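Local coordinates for uncharacterized protein Q7W7N7_BORPA (Bordetella parapertussis 12822, PDB 3CPK) that is of unknown function and belongs to the DUF498/DUF598 family, with a fold that sets helices against a mixed beta-sheet, at residues A[35-40]-A[138-143]; A[12-17]-A[129-134]. All blocks are in the same frame, centred on the assembly; numbering follows the deposited sequence.

Contact 1: A[35-40]-A[138-143]; sequences FAPEGP and RRVVVA
Phe35 and Val142 form a hydrogen-bonded antiparallel pair that joins strand 33-35 to strand 140-144 within the mixed five-strand sheet of this alpha/beta fold. Phe35 N donates to Val142 O at 3.0 Å, in the plane of that carbonyl. Val142 N returns a bond to Phe35 O at 3.0 Å, and it is the straighter of the two, with 164° at the hydrogen. The two side chains lie side by side on the same face of the sheet. From CB, the Phe35 chain turns to put CG between the backbone N and the carbonyl carbon (chi1 61°). Phe35 CD1 and CD2 lie 4.1 and 4.0 Å from Val142 CG1. CE1 and CE2 are nearer, and CZ at the tip is nearest, 3.5 Å from Val142 CG1. That methyl sits over one ring face in a CH-pi contact, 3.6 Å from the centroid and offset toward the rim. The ring also meets Tyr130 of helix 123-135 edge-to-face. After Phe35 the chain leaves the sheet as a loop. Ala36 CB lies 4.3 Å from Val141 CG2. Pro37 crosses Val140 at about a right angle, with Pro37 CG 4.1 Å from Val140 CG1.

Contact 2: A[12-17]-A[129-134]; sequences NTVTAY and TYNILM
Tyr130 OH donates a hydrogen bond to Asn12 O at 2.6 Å. The hydroxyl comes in tilted 30° from the carbonyl plane, with a C=O...OH angle of 135°. The same oxygen lies at the ring edge, in the plane of the ring, and is 3.1 Å from Tyr130 CE2. Tyr130 CG is anti to the backbone N (chi1 162°), which starts the ring off from the helix toward segment 12-17. The selenomethionine Met134 brings its CE methyl to 3.5 Å from Asn12 O. Its chain is bent at chi2 and chi3, and its CB lies over one face of the Tyr130 ring, toward the rim. The same CE methyl of Met134 lies 3.2 Å from Thr13 OG1, and the two side chains cross at about a right angle. Thr13 OG1 is hydrogen-bonded to Leu11 O. Here helix 123-135, which packs on the mixed sheet through Tyr130 and Leu133, also meets the start of the edge strand of a separate three-strand antiparallel sheet. Strand 14-17 and helix 129-134 run nearly antiparallel, with axes 9.3 Å apart at closest approach. Just along the strand, Thr15 and Ala16 both face Glu23 in a classic beta bulge. Val14 points toward the helix. Val14 CG2 comes up to the ring obliquely, 4.2 Å from Tyr130 CD2. The Asn131 side chain crosses that of Val14 at about a right angle and places its amide group close to the Val14 backbone. The Asn12 side chain is bound elsewhere: its ND2 is hydrogen-bonded to Gly39 O and Ala36 O. The Tyr17 side chain, which is poorly ordered, reaches toward that of Asn131 tip to tip.

In the fold
From the N terminus, segment 12-17 comes first and leads into the small antiparallel sheet of strands 14-18, 21-24 and 27-29. The chain then enters the mixed sheet at strand 33-35 and turns out into the loop after it. Contact 2 closes when helix 123-135 returns to segment 12-17. Contact 1 closes just afterwards, when strand 140-144 pairs beside strand 33-35. The two closures therefore cross. Their centres lie about 10 Å apart, and they touch directly: Pro37 O is 2.7 Å from Asn12 N, a probable hydrogen bond. Together they tie the N-terminal segment, the loop that follows strand 33-35, the last long helix and the central strand of the mixed sheet.

Contact 1: A[35-40]-A[138-143]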
loop_
_atom_site.group_PDB
_atom_site.type_symbol
_atom_site.label_atom_id
_atom_site.label_comp_id
_atom_site.label_asym_id
_atom_site.label_seq_id
_atom_site.Cartn_x
_atom_site.Cartn_y
_atom_site.Cartn_z
ATOM N N PHE A 35 1.763 3.728 3.309
ATOM C CA PHE A 35 2.653 4.865 3.185
ATOM C C PHE A 35 2.777 5.330 1.759
ATOM O O PHE A 35 2.468 4.605 0.816
ATOM C CB PHE A 35 4.050 4.529 3.755
ATOM C CG PHE A 35 4.744 3.386 3.056
ATOM C CD1 PHE A 35 5.593 3.625 1.978
ATOM C CD2 PHE A 35 4.530 2.068 3.466
ATOM C CE1 PHE A 35 6.226 2.581 1.317
ATOM C CE2 PHE A 35 5.157 1.006 2.813
ATOM C CZ PHE A 35 6.008 1.262 1.732
ATOM N N ALA A 36 3.228 6.569 1.633
ATOM C CA ALA A 36 3.444 7.223 0.360
ATOM C C ALA A 36 4.949 7.425 0.277
ATOM O O ALA A 36 5.676 7.071 1.204
ATOM C CB ALA A 36 2.727 8.559 0.341
ATOM N N PRO A 37 5.445 7.968 -0.842
ATOM C CA PRO A 37 6.890 8.186 -0.966
ATOM C C PRO A 37 7.381 9.132 0.129
ATOM O O PRO A 37 8.442 8.933 0.734
ATOM C CB PRO A 37 7.020 8.786 -2.362
ATOM C CG PRO A 37 5.920 8.099 -3.098
ATOM C CD PRO A 37 4.772 8.186 -2.131
ATOM N N GLU A 38 6.586 10.167 0.371
ATOM C CA GLU A 38 6.897 11.141 1.392
ATOM C C GLU A 38 6.020 10.856 2.602
ATOM O O GLU A 38 4.952 10.267 2.462
ATOM C CB GLU A 38 6.639 12.543 0.850
ATOM C CG GLU A 38 7.476 12.865 -0.380
ATOM C CD GLU A 38 7.406 14.326 -0.774
ATOM O OE1 GLU A 38 7.572 15.182 0.122
ATOM O OE2 GLU A 38 7.198 14.616 -1.975
ATOM N N GLY A 39 6.486 11.248 3.787
ATOM C CA GLY A 39 5.718 11.037 5.003
ATOM C C GLY A 39 6.180 9.838 5.807
ATOM O O GLY A 39 7.181 9.213 5.467
ATOM N N PRO A 40 5.469 9.494 6.892
ATOM C CA PRO A 40 5.840 8.353 7.728
ATOM C C PRO A 40 5.248 7.062 7.184
ATOM O O PRO A 40 4.337 7.085 6.342
ATOM C CB PRO A 40 5.223 8.693 9.096
ATOM C CG PRO A 40 4.888 10.175 9.009
ATOM C CD PRO A 40 4.465 10.325 7.575
ATOM N N ARG A 138 5.694 8.619 -9.768
ATOM C CA ARG A 138 4.240 8.706 -9.846
ATOM C C ARG A 138 3.702 8.969 -8.441
ATOM O O ARG A 138 4.375 8.674 -7.455
ATOM C CB ARG A 138 3.654 7.399 -10.379
ATOM C CG ARG A 138 3.813 7.174 -11.880
ATOM C CD ARG A 138 3.605 5.695 -12.216
ATOM N NE ARG A 138 2.762 5.476 -13.393
ATOM C CZ ARG A 138 1.454 5.230 -13.353
ATOM N NH1 ARG A 138 0.817 5.169 -12.194
ATOM N NH2 ARG A 138 0.777 5.038 -14.480
ATOM N N ARG A 139 2.502 9.535 -8.344
ATOM C CA ARG A 139 1.898 9.799 -7.036
ATOM C C ARG A 139 1.233 8.499 -6.568
ATOM O O ARG A 139 0.068 8.232 -6.863
ATOM C CB ARG A 139 0.867 10.930 -7.140
ATOM N N VAL A 140 1.981 7.708 -5.807
ATOM C CA VAL A 140 1.505 6.410 -5.361
ATOM C C VAL A 140 1.487 6.161 -3.849
ATOM O O VAL A 140 2.361 6.626 -3.127
ATOM C CB VAL A 140 2.383 5.319 -6.014
ATOM C CG1 VAL A 140 3.817 5.443 -5.493
ATOM C CG2 VAL A 140 1.811 3.930 -5.737
ATOM N N VAL A 141 0.477 5.432 -3.381
ATOM C CA VAL A 141 0.381 5.053 -1.969
ATOM C C VAL A 141 0.297 3.534 -1.982
ATOM O O VAL A 141 -0.227 2.947 -2.929
ATOM C CB VAL A 141 -0.915 5.557 -1.260
ATOM C CG1 VAL A 141 -0.928 5.064 0.175
ATOM C CG2 VAL A 141 -0.994 7.060 -1.276
ATOM N N VAL A 142 0.819 2.895 -0.949
ATOM C CA VAL A 142 0.738 1.451 -0.872
ATOM C C VAL A 142 0.308 0.999 0.523
ATOM O O VAL A 142 0.732 1.551 1.533
ATOM C CB VAL A 142 2.084 0.777 -1.238
ATOM C CG1 VAL A 142 3.144 1.106 -0.191
ATOM C CG2 VAL A 142 1.893 -0.734 -1.356
ATOM N N ALA A 143 -0.566 -0.001 0.544
ATOM C CA ALA A 143 -1.083 -0.607 1.765
ATOM C C ALA A 143 -0.695 -2.080 1.648
ATOM O O ALA A 143 -0.993 -2.714 0.637
ATOM C CB ALA A 143 -2.592 -0.459 1.823
#

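Contact 2: A[12-17]-A[129-134]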
loop_
_atom_site.group_PDB
_atom_site.type_symbol
_atom_site.label_atom_id
_atom_site.label_comp_id
_atom_site.label_asym_id
_atom_site.label_seq_id
_atom_site.Cartn_x
_atom_site.Cartn_y
_atom_site.Cartn_z
ATOM N N ASN A 12 10.342 7.011 0.903
ATOM C CA ASN A 12 10.125 5.704 1.489
ATOM C C ASN A 12 10.323 4.623 0.428
ATOM O O ASN A 12 9.703 4.623 -0.647
ATOM C CB ASN A 12 8.724 5.603 2.105
ATOM C CG ASN A 12 8.600 6.398 3.398
ATOM O OD1 ASN A 12 9.490 6.357 4.254
ATOM N ND2 ASN A 12 7.488 7.115 3.550
ATOM N N THR A 13 11.190 3.685 0.768
ATOM C CA THR A 13 11.558 2.620 -0.121
ATOM C C THR A 13 11.488 1.241 0.517
ATOM O O THR A 13 12.008 1.028 1.621
ATOM C CB THR A 13 12.983 2.891 -0.620
ATOM O OG1 THR A 13 13.006 4.176 -1.259
ATOM C CG2 THR A 13 13.442 1.821 -1.594
ATOM N N VAL A 14 10.832 0.315 -0.181
ATOM C CA VAL A 14 10.727 -1.056 0.278
ATOM C C VAL A 14 12.121 -1.644 0.070
ATOM O O VAL A 14 12.562 -1.880 -1.056
ATOM C CB VAL A 14 9.697 -1.849 -0.541
ATOM C CG1 VAL A 14 9.909 -3.339 -0.333
ATOM C CG2 VAL A 14 8.286 -1.458 -0.119
ATOM N N THR A 15 12.810 -1.865 1.179
ATOM C CA THR A 15 14.178 -2.366 1.172
ATOM C C THR A 15 14.365 -3.862 0.898
ATOM O O THR A 15 15.263 -4.260 0.167
ATOM C CB THR A 15 14.859 -2.013 2.510
ATOM O OG1 THR A 15 15.034 -0.596 2.591
ATOM C CG2 THR A 15 16.211 -2.680 2.609
ATOM N N ALA A 16 13.529 -4.680 1.514
ATOM C CA ALA A 16 13.597 -6.118 1.340
ATOM C C ALA A 16 12.208 -6.653 1.626
ATOM O O ALA A 16 11.363 -5.950 2.177
ATOM C CB ALA A 16 14.614 -6.726 2.301
ATOM N N TYR A 17 11.973 -7.893 1.236
ATOM C CA TYR A 17 10.684 -8.538 1.439
ATOM C C TYR A 17 11.033 -9.879 2.034
ATOM O O TYR A 17 12.044 -10.478 1.672
ATOM C CB TYR A 17 9.970 -8.756 0.101
ATOM C CG TYR A 17 10.472 -7.870 -1.021
ATOM C CD1 TYR A 17 11.812 -7.905 -1.416
ATOM C CD2 TYR A 17 9.621 -6.977 -1.666
ATOM C CE1 TYR A 17 12.293 -7.070 -2.416
ATOM C CE2 TYR A 17 10.094 -6.135 -2.675
ATOM C CZ TYR A 17 11.431 -6.186 -3.038
ATOM O OH TYR A 17 11.922 -5.340 -4.001
ATOM N N THR A 129 5.925 -3.333 -6.808
ATOM C CA THR A 129 5.278 -2.441 -7.763
ATOM C C THR A 129 5.320 -1.004 -7.232
ATOM O O THR A 129 5.323 -0.043 -7.999
ATOM C CB THR A 129 3.811 -2.859 -8.040
ATOM O OG1 THR A 129 3.783 -4.173 -8.608
ATOM C CG2 THR A 129 3.176 -1.920 -9.018
ATOM N N TYR A 130 5.363 -0.870 -5.913
ATOM C CA TYR A 130 5.431 0.442 -5.281
ATOM C C TYR A 130 6.777 1.098 -5.569
ATOM O O TYR A 130 6.837 2.276 -5.924
ATOM C CB TYR A 130 5.258 0.327 -3.763
ATOM C CG TYR A 130 5.752 1.550 -3.036
ATOM C CD1 TYR A 130 4.925 2.649 -2.831
ATOM C CD2 TYR A 130 7.084 1.644 -2.632
ATOM C CE1 TYR A 130 5.421 3.821 -2.243
ATOM C CE2 TYR A 130 7.582 2.798 -2.057
ATOM C CZ TYR A 130 6.748 3.884 -1.865
ATOM O OH TYR A 130 7.255 5.037 -1.327
ATOM N N ASN A 131 7.856 0.341 -5.382
ATOM C CA ASN A 131 9.192 0.862 -5.627
ATOM C C ASN A 131 9.276 1.407 -7.045
ATOM O O ASN A 131 9.841 2.475 -7.279
ATOM C CB ASN A 131 10.254 -0.233 -5.450
ATOM C CG ASN A 131 10.641 -0.471 -3.989
ATOM O OD1 ASN A 131 11.331 -1.447 -3.681
ATOM N ND2 ASN A 131 10.210 0.418 -3.090
ATOM N N ILE A 132 8.703 0.669 -7.991
ATOM C CA ILE A 132 8.737 1.077 -9.390
ATOM C C ILE A 132 7.935 2.336 -9.670
ATOM O O ILE A 132 8.462 3.288 -10.226
ATOM C CB ILE A 132 8.263 -0.074 -10.316
ATOM C CG1 ILE A 132 9.289 -1.204 -10.269
ATOM C CG2 ILE A 132 8.114 0.422 -11.756
ATOM C CD1 ILE A 132 8.867 -2.452 -11.002
ATOM N N LEU A 133 6.668 2.346 -9.286
ATOM C CA LEU A 133 5.843 3.527 -9.507
ATOM C C LEU A 133 6.471 4.738 -8.829
ATOM O O LEU A 133 6.322 5.871 -9.276
ATOM C CB LEU A 133 4.438 3.311 -8.949
ATOM C CG LEU A 133 3.600 2.230 -9.621
ATOM C CD1 LEU A 133 2.163 2.365 -9.164
ATOM C CD2 LEU A 133 3.679 2.375 -11.122
HETATM N N MSE A 134 7.178 4.474 -7.740
HETATM C CA MSE A 134 7.840 5.512 -6.988
HETATM C C MSE A 134 9.081 5.962 -7.739
HETATM O O MSE A 134 9.317 7.155 -7.897
HETATM C CB MSE A 134 8.184 4.973 -5.592
HETATM C CG MSE A 134 8.786 5.979 -4.641
HETATM SE SE MSE A 134 10.691 6.038 -4.874
HETATM C CE MSE A 134 11.155 4.448 -3.823
#